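PDB 7K46: aspartate carbamoyltransferase from Leishmania major, which probably catalyses transfer of the carbamoyl group from carbamoyl phosphate to L-aspartate, giving N-carbamoyl-L-aspartate and phosphate in pyrimidine synthesis. Local coordinates for residues K191-A196 / A220-S225; I162-I167 / C235-A240; V53-F58 / S105-L110; P130-G135 / A320-V325. One frame throughout, in Å; residues are numbered along the deposited sequence.

Contact 1 of 4, residues K191-A196 / A220-S225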
loop_
_atom_site.group_PDB
_atom_site.type_symbol
_atom_site.label_atom_id
_atom_site.label_comp_id
_atom_site.label_asym_id
_atom_site.label_seq_id
_atom_site.Cartn_x
_atom_site.Cartn_y
_atom_site.Cartn_z
ATOM N N LYS A 191 -9.583 -8.082 -42.082
ATOM C CA LYS A 191 -11.018 -7.939 -41.902
ATOM C C LYS A 191 -11.331 -7.696 -40.438
ATOM O O LYS A 191 -10.688 -8.277 -39.561
ATOM C CB LYS A 191 -11.746 -9.193 -42.403
ATOM C CG LYS A 191 -13.263 -9.096 -42.418
ATOM C CD LYS A 191 -13.829 -10.230 -43.266
ATOM C CE LYS A 191 -15.294 -10.018 -43.589
ATOM N NZ LYS A 191 -15.859 -11.191 -44.338
ATOM N N VAL A 192 -12.323 -6.842 -40.182
ATOM C CA VAL A 192 -12.863 -6.635 -38.837
ATOM C C VAL A 192 -14.340 -7.004 -38.865
ATOM O O VAL A 192 -15.124 -6.407 -39.619
ATOM C CB VAL A 192 -12.691 -5.187 -38.342
ATOM C CG1 VAL A 192 -13.358 -5.012 -36.967
ATOM C CG2 VAL A 192 -11.213 -4.780 -38.285
ATOM N N TYR A 193 -14.717 -7.979 -38.046
ATOM C CA TYR A 193 -16.122 -8.285 -37.799
ATOM C C TYR A 193 -16.578 -7.490 -36.585
ATOM O O TYR A 193 -15.911 -7.510 -35.546
ATOM C CB TYR A 193 -16.325 -9.784 -37.548
ATOM C CG TYR A 193 -16.063 -10.668 -38.745
ATOM C CD1 TYR A 193 -17.067 -10.913 -39.681
ATOM C CD2 TYR A 193 -14.822 -11.266 -38.942
ATOM C CE1 TYR A 193 -16.845 -11.720 -40.787
ATOM C CE2 TYR A 193 -14.588 -12.089 -40.053
ATOM C CZ TYR A 193 -15.607 -12.307 -40.971
ATOM O OH TYR A 193 -15.391 -13.116 -42.073
ATOM N N LEU A 194 -17.711 -6.791 -36.718
ATOM C CA LEU A 194 -18.310 -6.016 -35.628
ATOM C C LEU A 194 -19.587 -6.737 -35.202
ATOM O O LEU A 194 -20.618 -6.628 -35.873
ATOM C CB LEU A 194 -18.601 -4.587 -36.076
ATOM C CG LEU A 194 -17.394 -3.785 -36.579
ATOM C CD1 LEU A 194 -17.850 -2.457 -37.195
ATOM C CD2 LEU A 194 -16.414 -3.554 -35.437
ATOM N N ILE A 195 -19.516 -7.473 -34.088
ATOM C CA ILE A 195 -20.591 -8.359 -33.640
ATOM C C ILE A 195 -21.257 -7.715 -32.431
ATOM O O ILE A 195 -20.653 -7.631 -31.356
ATOM C CB ILE A 195 -20.070 -9.758 -33.276
ATOM C CG1 ILE A 195 -19.162 -10.328 -34.381
ATOM C CG2 ILE A 195 -21.239 -10.688 -32.937
ATOM C CD1 ILE A 195 -19.870 -10.554 -35.715
ATOM N N ALA A 196 -22.506 -7.288 -32.586
ATOM C CA ALA A 196 -23.190 -6.584 -31.515
ATOM C C ALA A 196 -24.677 -6.839 -31.632
ATOM O O ALA A 196 -25.201 -6.951 -32.751
ATOM C CB ALA A 196 -22.913 -5.076 -31.569
ATOM N N ALA A 220 -11.558 -4.996 -44.918
ATOM C CA ALA A 220 -12.981 -5.303 -44.920
ATOM C C ALA A 220 -13.583 -5.061 -43.538
ATOM O O ALA A 220 -13.007 -5.446 -42.511
ATOM C CB ALA A 220 -13.216 -6.755 -45.339
ATOM N N ILE A 221 -14.747 -4.417 -43.514
ATOM C CA ILE A 221 -15.527 -4.218 -42.293
ATOM C C ILE A 221 -16.879 -4.889 -42.489
ATOM O O ILE A 221 -17.555 -4.637 -43.493
ATOM C CB ILE A 221 -15.716 -2.725 -41.973
ATOM C CG1 ILE A 221 -14.359 -2.006 -41.859
ATOM C CG2 ILE A 221 -16.582 -2.543 -40.712
ATOM C CD1 ILE A 221 -13.530 -2.390 -40.657
ATOM N N GLN A 222 -17.282 -5.729 -41.532
ATOM C CA GLN A 222 -18.544 -6.465 -41.636
ATOM C C GLN A 222 -19.288 -6.404 -40.309
ATOM O O GLN A 222 -18.741 -6.800 -39.274
ATOM C CB GLN A 222 -18.307 -7.923 -42.037
ATOM C CG GLN A 222 -19.615 -8.668 -42.390
ATOM C CD GLN A 222 -19.374 -10.089 -42.847
ATOM O OE1 GLN A 222 -18.397 -10.369 -43.541
ATOM N NE2 GLN A 222 -20.260 -11.002 -42.452
ATOM N N GLN A 223 -20.534 -5.923 -40.343
ATOM C CA GLN A 223 -21.407 -5.880 -39.173
ATOM C C GLN A 223 -22.361 -7.068 -39.166
ATOM O O GLN A 223 -22.939 -7.416 -40.200
ATOM C CB GLN A 223 -22.232 -4.591 -39.140
ATOM C CG GLN A 223 -21.509 -3.388 -38.628
ATOM C CD GLN A 223 -22.431 -2.190 -38.498
ATOM O OE1 GLN A 223 -23.443 -2.083 -39.204
ATOM N NE2 GLN A 223 -22.087 -1.279 -37.602
ATOM N N ALA A 224 -22.543 -7.672 -37.987
ATOM C CA ALA A 224 -23.496 -8.761 -37.802
ATOM C C ALA A 224 -24.000 -8.739 -36.363
ATOM O O ALA A 224 -23.341 -8.213 -35.464
ATOM C CB ALA A 224 -22.874 -10.124 -38.133
ATOM N N SER A 225 -25.178 -9.322 -36.143
ATOM C CA SER A 225 -25.768 -9.302 -34.809
ATOM C C SER A 225 -25.394 -10.515 -33.969
ATOM O O SER A 225 -25.792 -10.587 -32.800
ATOM C CB SER A 225 -27.297 -9.197 -34.900
ATOM O OG SER A 225 -27.848 -10.348 -35.521
#

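Contact 2 of 4, residues I162-I167 / C235-A240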
loop_
_atom_site.group_PDB
_atom_site.type_symbol
_atom_site.label_atom_id
_atom_site.label_comp_id
_atom_site.label_asym_id
_atom_site.label_seq_id
_atom_site.Cartn_x
_atom_site.Cartn_y
_atom_site.Cartn_z
ATOM N N ILE A 162 -4.552 -9.972 -40.022
ATOM C CA ILE A 162 -5.517 -10.745 -39.240
ATOM C C ILE A 162 -6.945 -10.369 -39.611
ATOM O O ILE A 162 -7.239 -9.255 -40.063
ATOM C CB ILE A 162 -5.305 -10.573 -37.722
ATOM C CG1 ILE A 162 -5.615 -9.137 -37.279
ATOM C CG2 ILE A 162 -3.914 -11.037 -37.291
ATOM C CD1 ILE A 162 -5.636 -8.963 -35.745
ATOM N N ALA A 163 -7.844 -11.317 -39.375
ATOM C CA ALA A 163 -9.268 -11.054 -39.224
ATOM C C ALA A 163 -9.610 -11.122 -37.743
ATOM O O ALA A 163 -9.285 -12.110 -37.073
ATOM C CB ALA A 163 -10.112 -12.065 -40.004
ATOM N N ILE A 164 -10.273 -10.090 -37.239
ATOM C CA ILE A 164 -10.578 -9.974 -35.816
ATOM C C ILE A 164 -12.051 -9.635 -35.663
ATOM O O ILE A 164 -12.589 -8.822 -36.421
ATOM C CB ILE A 164 -9.689 -8.914 -35.127
ATOM C CG1 ILE A 164 -10.090 -8.727 -33.655
ATOM C CG2 ILE A 164 -9.740 -7.585 -35.875
ATOM C CD1 ILE A 164 -9.095 -7.890 -32.858
ATOM N N ALA A 165 -12.709 -10.270 -34.696
ATOM C CA ALA A 165 -14.084 -9.944 -34.343
ATOM C C ALA A 165 -14.080 -9.169 -33.036
ATOM O O ALA A 165 -13.474 -9.611 -32.054
ATOM C CB ALA A 165 -14.944 -11.203 -34.205
ATOM N N LEU A 166 -14.708 -7.995 -33.039
ATOM C CA LEU A 166 -14.940 -7.217 -31.826
ATOM C C LEU A 166 -16.383 -7.484 -31.423
ATOM O O LEU A 166 -17.302 -7.259 -32.216
ATOM C CB LEU A 166 -14.683 -5.722 -32.057
ATOM C CG LEU A 166 -13.331 -5.378 -32.688
ATOM C CD1 LEU A 166 -13.243 -3.903 -33.061
ATOM C CD2 LEU A 166 -12.141 -5.774 -31.784
ATOM N N ILE A 167 -16.577 -8.017 -30.219
ATOM C CA ILE A 167 -17.842 -8.634 -29.833
ATOM C C ILE A 167 -18.324 -7.990 -28.545
ATOM O O ILE A 167 -17.624 -8.057 -27.530
ATOM C CB ILE A 167 -17.688 -10.148 -29.626
ATOM C CG1 ILE A 167 -17.106 -10.812 -30.879
ATOM C CG2 ILE A 167 -19.030 -10.782 -29.195
ATOM C CD1 ILE A 167 -16.481 -12.159 -30.583
ATOM N N CYS A 235 -11.931 -16.129 -38.377
ATOM C CA CYS A 235 -11.253 -15.182 -37.498
ATOM C C CYS A 235 -9.950 -15.737 -36.932
ATOM O O CYS A 235 -9.860 -16.904 -36.540
ATOM C CB CYS A 235 -12.169 -14.766 -36.346
ATOM S SG CYS A 235 -13.444 -13.588 -36.852
ATOM N N ASP A 236 -8.945 -14.870 -36.880
ATOM C CA ASP A 236 -7.712 -15.128 -36.151
ATOM C C ASP A 236 -7.793 -14.680 -34.701
ATOM O O ASP A 236 -7.063 -15.211 -33.854
ATOM C CB ASP A 236 -6.560 -14.422 -36.855
ATOM C CG ASP A 236 -6.466 -14.818 -38.311
ATOM O OD1 ASP A 236 -6.258 -16.024 -38.579
ATOM O OD2 ASP A 236 -6.649 -13.936 -39.181
ATOM N N VAL A 237 -8.668 -13.723 -34.403
ATOM C CA VAL A 237 -8.882 -13.218 -33.048
ATOM C C VAL A 237 -10.382 -13.054 -32.830
ATOM O O VAL A 237 -11.062 -12.406 -33.634
ATOM C CB VAL A 237 -8.164 -11.871 -32.814
ATOM C CG1 VAL A 237 -8.448 -11.340 -31.389
ATOM C CG2 VAL A 237 -6.664 -12.017 -33.048
ATOM N N LEU A 238 -10.895 -13.649 -31.753
ATOM C CA LEU A 238 -12.214 -13.322 -31.215
ATOM C C LEU A 238 -11.985 -12.487 -29.963
ATOM O O LEU A 238 -11.505 -13.006 -28.952
ATOM C CB LEU A 238 -13.007 -14.579 -30.874
ATOM C CG LEU A 238 -13.307 -15.537 -32.022
ATOM C CD1 LEU A 238 -14.093 -16.750 -31.508
ATOM C CD2 LEU A 238 -14.083 -14.787 -33.118
ATOM N N TYR A 239 -12.327 -11.202 -30.027
ATOM C CA TYR A 239 -12.091 -10.264 -28.926
ATOM C C TYR A 239 -13.446 -9.966 -28.293
ATOM O O TYR A 239 -14.253 -9.218 -28.853
ATOM C CB TYR A 239 -11.382 -9.002 -29.424
ATOM C CG TYR A 239 -10.921 -8.029 -28.339
ATOM C CD1 TYR A 239 -11.805 -7.120 -27.769
ATOM C CD2 TYR A 239 -9.599 -8.006 -27.917
ATOM C CE1 TYR A 239 -11.392 -6.224 -26.789
ATOM C CE2 TYR A 239 -9.173 -7.115 -26.924
ATOM C CZ TYR A 239 -10.070 -6.228 -26.373
ATOM O OH TYR A 239 -9.653 -5.346 -25.414
ATOM N N ALA A 240 -13.696 -10.561 -27.132
ATOM C CA ALA A 240 -14.972 -10.447 -26.443
ATOM C C ALA A 240 -14.926 -9.362 -25.371
ATOM O O ALA A 240 -13.877 -9.074 -24.787
ATOM C CB ALA A 240 -15.357 -11.784 -25.804
#

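Contact 3 of 4, residues V53-F58 / S105-L110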
loop_
_atom_site.group_PDB
_atom_site.type_symbol
_atom_site.label_atom_id
_atom_site.label_comp_id
_atom_site.label_asym_id
_atom_site.label_seq_id
_atom_site.Cartn_x
_atom_site.Cartn_y
_atom_site.Cartn_z
ATOM N N VAL A 53 9.990 7.058 -8.079
ATOM C CA VAL A 53 8.735 6.897 -7.347
ATOM C C VAL A 53 7.558 7.056 -8.303
ATOM O O VAL A 53 7.470 8.052 -9.027
ATOM C CB VAL A 53 8.631 7.920 -6.202
ATOM C CG1 VAL A 53 7.198 7.949 -5.623
ATOM C CG2 VAL A 53 9.661 7.598 -5.124
ATOM N N MET A 54 6.649 6.085 -8.278
ATOM C CA MET A 54 5.361 6.171 -8.949
ATOM C C MET A 54 4.288 6.436 -7.900
ATOM O O MET A 54 4.273 5.773 -6.852
ATOM C CB MET A 54 5.045 4.859 -9.685
ATOM C CG MET A 54 3.549 4.683 -10.060
ATOM S SD MET A 54 3.171 3.017 -10.681
ATOM C CE MET A 54 3.918 3.101 -12.308
ATOM N N THR A 55 3.384 7.377 -8.180
ATOM C CA THR A 55 2.159 7.492 -7.385
ATOM C C THR A 55 0.949 7.235 -8.270
ATOM O O THR A 55 0.687 8.020 -9.203
ATOM C CB THR A 55 2.006 8.861 -6.709
ATOM O OG1 THR A 55 3.115 9.106 -5.842
ATOM C CG2 THR A 55 0.726 8.874 -5.871
ATOM N N PRO A 56 0.163 6.195 -8.001
ATOM C CA PRO A 56 -1.140 6.062 -8.661
ATOM C C PRO A 56 -2.196 6.882 -7.942
ATOM O O PRO A 56 -2.221 6.965 -6.709
ATOM C CB PRO A 56 -1.446 4.557 -8.549
ATOM C CG PRO A 56 -0.192 3.929 -7.909
ATOM C CD PRO A 56 0.461 5.037 -7.149
ATOM N N LEU A 57 -3.072 7.497 -8.734
ATOM C CA LEU A 57 -4.181 8.296 -8.219
ATOM C C LEU A 57 -5.429 7.764 -8.913
ATOM O O LEU A 57 -5.703 8.120 -10.063
ATOM C CB LEU A 57 -3.964 9.789 -8.478
ATOM C CG LEU A 57 -4.903 10.749 -7.743
ATOM C CD1 LEU A 57 -4.627 10.727 -6.231
ATOM C CD2 LEU A 57 -4.779 12.160 -8.310
ATOM N N PHE A 58 -6.165 6.888 -8.229
ATOM C CA PHE A 58 -7.265 6.145 -8.837
ATOM C C PHE A 58 -8.572 6.602 -8.202
ATOM O O PHE A 58 -8.834 6.331 -7.023
ATOM C CB PHE A 58 -7.059 4.636 -8.686
ATOM C CG PHE A 58 -6.227 4.020 -9.783
ATOM C CD1 PHE A 58 -4.980 4.540 -10.112
ATOM C CD2 PHE A 58 -6.685 2.901 -10.473
ATOM C CE1 PHE A 58 -4.209 3.968 -11.125
ATOM C CE2 PHE A 58 -5.924 2.325 -11.490
ATOM C CZ PHE A 58 -4.683 2.852 -11.812
ATOM N N SER A 105 5.388 16.786 -5.921
ATOM C CA SER A 105 6.395 17.208 -4.964
ATOM C C SER A 105 7.364 16.079 -4.626
ATOM O O SER A 105 8.487 16.346 -4.188
ATOM C CB SER A 105 5.724 17.745 -3.701
ATOM O OG SER A 105 5.170 16.681 -2.940
ATOM N N TYR A 106 6.972 14.824 -4.832
ATOM C CA TYR A 106 7.851 13.730 -4.452
ATOM C C TYR A 106 7.936 12.606 -5.481
ATOM O O TYR A 106 8.727 11.678 -5.274
ATOM C CB TYR A 106 7.408 13.163 -3.081
ATOM C CG TYR A 106 6.057 12.515 -3.157
ATOM C CD1 TYR A 106 5.925 11.210 -3.632
ATOM C CD2 TYR A 106 4.902 13.213 -2.805
ATOM C CE1 TYR A 106 4.686 10.601 -3.746
ATOM C CE2 TYR A 106 3.643 12.611 -2.919
ATOM C CZ TYR A 106 3.551 11.302 -3.399
ATOM O OH TYR A 106 2.327 10.676 -3.529
ATOM N N SER A 107 7.163 12.647 -6.572
ATOM C CA SER A 107 7.051 11.541 -7.522
ATOM C C SER A 107 7.884 11.792 -8.778
ATOM O O SER A 107 8.200 12.932 -9.129
ATOM C CB SER A 107 5.592 11.315 -7.958
ATOM O OG SER A 107 4.722 11.045 -6.872
ATOM N N ASP A 108 8.199 10.696 -9.473
ATOM C CA ASP A 108 8.784 10.740 -10.809
ATOM C C ASP A 108 7.777 10.450 -11.914
ATOM O O ASP A 108 7.986 10.875 -13.051
ATOM C CB ASP A 108 9.929 9.729 -10.923
ATOM C CG ASP A 108 11.081 10.063 -10.003
ATOM O OD1 ASP A 108 11.951 10.877 -10.395
ATOM O OD2 ASP A 108 11.085 9.538 -8.874
ATOM N N VAL A 109 6.721 9.701 -11.619
ATOM C CA VAL A 109 5.703 9.379 -12.612
ATOM C C VAL A 109 4.377 9.236 -11.880
ATOM O O VAL A 109 4.324 8.723 -10.757
ATOM C CB VAL A 109 6.062 8.108 -13.428
ATOM C CG1 VAL A 109 6.157 6.865 -12.534
ATOM C CG2 VAL A 109 5.055 7.885 -14.584
ATOM N N LEU A 110 3.308 9.735 -12.506
ATOM C CA LEU A 110 1.963 9.619 -11.966
ATOM C C LEU A 110 1.155 8.672 -12.842
ATOM O O LEU A 110 1.396 8.573 -14.048
ATOM C CB LEU A 110 1.269 10.991 -11.907
ATOM C CG LEU A 110 2.040 12.190 -11.341
ATOM C CD1 LEU A 110 1.094 13.391 -11.187
ATOM C CD2 LEU A 110 2.649 11.834 -10.006
#

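Contact 4 of 4, residues P130-G135 / A320-V325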
loop_
_atom_site.group_PDB
_atom_site.type_symbol
_atom_site.label_atom_id
_atom_site.label_comp_id
_atom_site.label_asym_id
_atom_site.label_seq_id
_atom_site.Cartn_x
_atom_site.Cartn_y
_atom_site.Cartn_z
ATOM N N PRO A 130 5.674 13.011 -15.933
ATOM C CA PRO A 130 4.778 12.309 -16.860
ATOM C C PRO A 130 3.598 11.672 -16.139
ATOM O O PRO A 130 3.733 11.128 -15.037
ATOM C CB PRO A 130 5.688 11.248 -17.491
ATOM C CG PRO A 130 7.067 11.879 -17.429
ATOM C CD PRO A 130 7.077 12.576 -16.094
ATOM N N ILE A 131 2.436 11.740 -16.786
ATOM C CA ILE A 131 1.217 11.076 -16.330
ATOM C C ILE A 131 0.915 9.931 -17.287
ATOM O O ILE A 131 0.866 10.132 -18.506
ATOM C CB ILE A 131 0.024 12.044 -16.275
ATOM C CG1 ILE A 131 0.274 13.173 -15.275
ATOM C CG2 ILE A 131 -1.275 11.287 -15.919
ATOM C CD1 ILE A 131 -0.788 14.255 -15.349
ATOM N N MET A 132 0.701 8.742 -16.732
ATOM C CA MET A 132 0.212 7.595 -17.488
ATOM C C MET A 132 -1.304 7.538 -17.332
ATOM O O MET A 132 -1.816 7.384 -16.215
ATOM C CB MET A 132 0.838 6.291 -16.983
ATOM C CG MET A 132 2.359 6.259 -16.880
ATOM S SD MET A 132 3.219 6.349 -18.463
ATOM C CE MET A 132 3.664 8.084 -18.492
ATOM N N ASN A 133 -2.026 7.666 -18.435
ATOM C CA ASN A 133 -3.479 7.558 -18.380
ATOM C C ASN A 133 -3.861 6.080 -18.245
ATOM O O ASN A 133 -3.618 5.277 -19.149
ATOM C CB ASN A 133 -4.094 8.200 -19.623
ATOM C CG ASN A 133 -5.576 7.919 -19.746
ATOM O OD1 ASN A 133 -6.240 7.581 -18.762
ATOM N ND2 ASN A 133 -6.107 8.069 -20.959
ATOM N N ALA A 134 -4.464 5.716 -17.114
ATOM C CA ALA A 134 -4.841 4.336 -16.833
ATOM C C ALA A 134 -6.266 3.996 -17.280
ATOM O O ALA A 134 -6.772 2.921 -16.935
ATOM C CB ALA A 134 -4.680 4.051 -15.336
ATOM N N GLY A 135 -6.918 4.874 -18.041
ATOM C CA GLY A 135 -8.240 4.581 -18.572
ATOM C C GLY A 135 -9.253 5.641 -18.189
ATOM O O GLY A 135 -9.242 6.110 -17.048
ATOM N N ALA A 320 7.817 -1.951 -20.350
ATOM C CA ALA A 320 8.464 -1.324 -21.501
ATOM C C ALA A 320 8.169 0.168 -21.540
ATOM O O ALA A 320 9.060 0.982 -21.804
ATOM C CB ALA A 320 7.990 -1.985 -22.799
ATOM N N ILE A 321 6.923 0.541 -21.258
ATOM C CA ILE A 321 6.530 1.948 -21.291
ATOM C C ILE A 321 7.204 2.724 -20.167
ATOM O O ILE A 321 7.829 3.767 -20.404
ATOM C CB ILE A 321 4.996 2.073 -21.233
ATOM C CG1 ILE A 321 4.374 1.554 -22.546
ATOM C CG2 ILE A 321 4.581 3.543 -21.002
ATOM C CD1 ILE A 321 2.869 1.364 -22.485
ATOM N N LEU A 322 7.083 2.241 -18.925
ATOM C CA LEU A 322 7.667 2.973 -17.799
ATOM C C LEU A 322 9.176 3.102 -17.954
ATOM O O LEU A 322 9.747 4.165 -17.684
ATOM C CB LEU A 322 7.336 2.278 -16.474
ATOM C CG LEU A 322 5.866 2.254 -16.050
ATOM C CD1 LEU A 322 5.658 1.260 -14.908
ATOM C CD2 LEU A 322 5.386 3.653 -15.647
ATOM N N PHE A 323 9.837 2.022 -18.378
ATOM C CA PHE A 323 11.278 2.053 -18.613
ATOM C C PHE A 323 11.650 3.120 -19.637
ATOM O O PHE A 323 12.643 3.841 -19.475
ATOM C CB PHE A 323 11.726 0.670 -19.093
ATOM C CG PHE A 323 13.191 0.553 -19.389
ATOM C CD1 PHE A 323 14.099 0.263 -18.378
ATOM C CD2 PHE A 323 13.661 0.673 -20.697
ATOM C CE1 PHE A 323 15.454 0.128 -18.661
ATOM C CE2 PHE A 323 15.011 0.539 -20.983
ATOM C CZ PHE A 323 15.909 0.271 -19.966
ATOM N N SER A 324 10.862 3.229 -20.700
ATOM C CA SER A 324 11.166 4.189 -21.757
ATOM C C SER A 324 10.867 5.611 -21.306
ATOM O O SER A 324 11.620 6.544 -21.618
ATOM C CB SER A 324 10.368 3.832 -23.015
ATOM O OG SER A 324 10.719 2.534 -23.491
ATOM N N VAL A 325 9.781 5.795 -20.555
ATOM C CA VAL A 325 9.426 7.132 -20.078
ATOM C C VAL A 325 10.491 7.667 -19.125
ATOM O O VAL A 325 10.894 8.839 -19.209
ATOM C CB VAL A 325 8.033 7.100 -19.418
ATOM C CG1 VAL A 325 7.771 8.399 -18.626
ATOM C CG2 VAL A 325 6.947 6.875 -20.486
#

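Contact 1 of 4, residues K191-A196 / A220-S225
K191 and Q222 meet above neighbouring parallel strands of a beta-alpha-beta unit, strand 191-195, helix 204-217, strand 220-224, in the Rossmann-like aspartate-binding half of the enzyme. K191 runs out with CG anti to its backbone N (chi1 -173°) and the rest of the chain extended, and its NZ donates to Q222 OE1 at 2.8 Å. The same ammonium donates to Y193 OH (3.0 Å), a hydroxyl that D234 also binds. A long amine suits this place because it can span both polar groups while its methylenes stay apolar: K191 CG lies 4.0 Å above the Y193 ring plane, displaced toward the rim, and packs on A220 CB. The Q222 amide stands beside that ring, NE2 at the ring edge and in its plane, the two planes 66° apart.

On the other face V192, L194 and I221 offer hydrocarbon, and CG of Q223 packs on L194 CD1. I221 CD1 touches V192 CB at 3.7 Å, while I221 CG2 touches L194 CD1, and L194 and I221 in turn meet L207 and V214 of helix 204-217. Strand 163-167 hydrogen-bonds to the other edge of 191-195.

Between the faces, V192 and L194 use both N-H and carbonyl across the pair; L194 N donates to Q222 O at 2.8 Å, and L194 O accepts A224 N at 3.0 Å, the donor tilted 29° from the carbonyl plane.

Contact 2 of 4, residues I162-I167 / C235-A240
Strands 163-167 and 237-240 pair side by side in the parallel five-stranded sheet of the Rossmann-like aspartate-binding half, 163-167 being its central strand, and the contact opens where A163 meets D236. The D236 carboxylate stands in for a strand partner: OD2 takes the A163 N-H at 2.9 Å through its anti lone pair, in an almost straight bond (171°). Returning the grip, A163 O accepts both D236 N (2.8 Å) and V237 N (3.2 Å), so the entry to the strand is held by three bonds. Aspartate is apt here because its short side chain can reach back to a neighbouring main-chain N-H. Its other oxygen, OD1, forms a salt bridge with K280, and that positive charge would probably favour the ionised carboxylate.

From there the pairing is regular, A165 giving its N-H to V237 O and taking that of Y239. Side chains alternate between faces. On one, I164 and V237 lie side by side pointing the same way, I164 CG1 3.8 Å from V237 CB; branched residues fill the space beneath helices 142-156 and 174-186. On the other, A165 CB touches both C235 SG, at 3.9 Å, and L238 CD2; the small methyl leaves room for both, and for the ring of Y193 from the next strand. Farther along the first face, Y239 has CG anti to its backbone N (chi1 -172°), beside the carbonyl carbon. The ring leads away from strand 163-167, and its hydroxyl hydrogen-bonds to D148. Nearer the backbone, Y239 CB packs against L166 CD2 at 4.1 Å.

Contact 3 of 4, residues V53-F58 / S105-L110
T55 meets Y106 and S107 at the tight heart of a parallel strand pairing, 53-58 beside the start of 109-113, in the four-stranded sheet of the carbamoyl-phosphate-binding half. T55 OG1 is hydrogen-bonded to S107 OG at 2.7 Å and to Y106 OH at 2.9 Å. Its torsion sets OG1 anti to the carbonyl carbon (chi1 -59°), facing both hydroxyls, while the methyl CG2 also touches Y106 OH. The three hydroxyls are buried, and S107 OG has a further partner in L103 O; bonding to one another and to a main-chain carbonyl, they make threonine and serine suitable here. The Y106 side chain crosses those of V53 and T55 at about a right angle, and V53 CG1 lies at the ring edge, near its plane, 4.0 Å from CD1. On the opposite sheet face, M54 CB packs on V109 CG1 at 3.7 Å.

The side at D108 is more open: this residue is partly exposed and lies near a bound ethanediol, and its grip is chiefly polar. V53 O accepts D108 N and V109 N, drawing the turn onto the strand. R75 of the second subunit makes a salt bridge to D108 OD2 and a hydrogen bond to Y106 O, tying this turn into the trimer. An aspartate serves both tasks, since the same OD2 accepts V53 N at 2.8 Å on its anti side, 21° out of the carboxylate plane.

Contact 4 of 4, residues P130-G135 / A320-V325
The puckered ring of P130 touches the helix, its CB and CG each 3.7 Å from V325 CG1; P130 and V325 slide past each other in opposite directions. Of the truly flat groups, neither the N133 amide nor the F323 ring touches the other segment, and nothing stacks: F323 packs on M36 and F4, while the amide works within its own segment. An Asx turn spans N133 to G135, OD1 accepting G135 N at 2.9 Å with the donor above the carbonyl plane.

M132 makes all the remaining contacts. Its side chain is bent at chi2 and chi3, and chi2 near -67° turns SD so that it lies 4.0 Å from I321 CG2. Beyond it, CE reaches V325 CG2 tip to tip at 4.0 Å, while CG, nearer the backbone, passes L322 CD2 at 4.2 Å. A flexible, unbranched thioether suits this place because one chain can touch three residues on a single side of the helix. I321 and V325, one turn apart, and L322 supply the methyls.

Helix 309-326 returns from the aspartate-binding half of the sequence to lie against the carbamoyl-phosphate-binding half, an arrangement known in this family. Its segment 320-325 runs nearly antiparallel to strand 131-133, at 157°, with the axes 11.1 Å apart, and helix 23-41 packs on it through L29 and L32. S324 of the helix bonds separately to V7 N. Between these two segments the contacts are all apolar, consistent with an interface here resting on shape and exclusion of water.

The four contacts fall into two pairs, one in each half of the subunit. Contacts 3 and 4, with centres about 11 Å apart, share the four-stranded sheet through neighbouring strands 109-113 and 131-133; contacts 1 and 2, with centres about 9 Å apart, share the five-stranded sheet through strands 191-195 and 163-167. The centres of contacts 1 and 3 lie about 40 Å apart, on opposite sides of the chain's centre. Along the chain contact 3 closes first; the long span of contact 4, from 130 to 325, then encloses contact 2, which encloses contact 1. Contact 4 therefore brings the end of the chain back against the first half, joining the two halves.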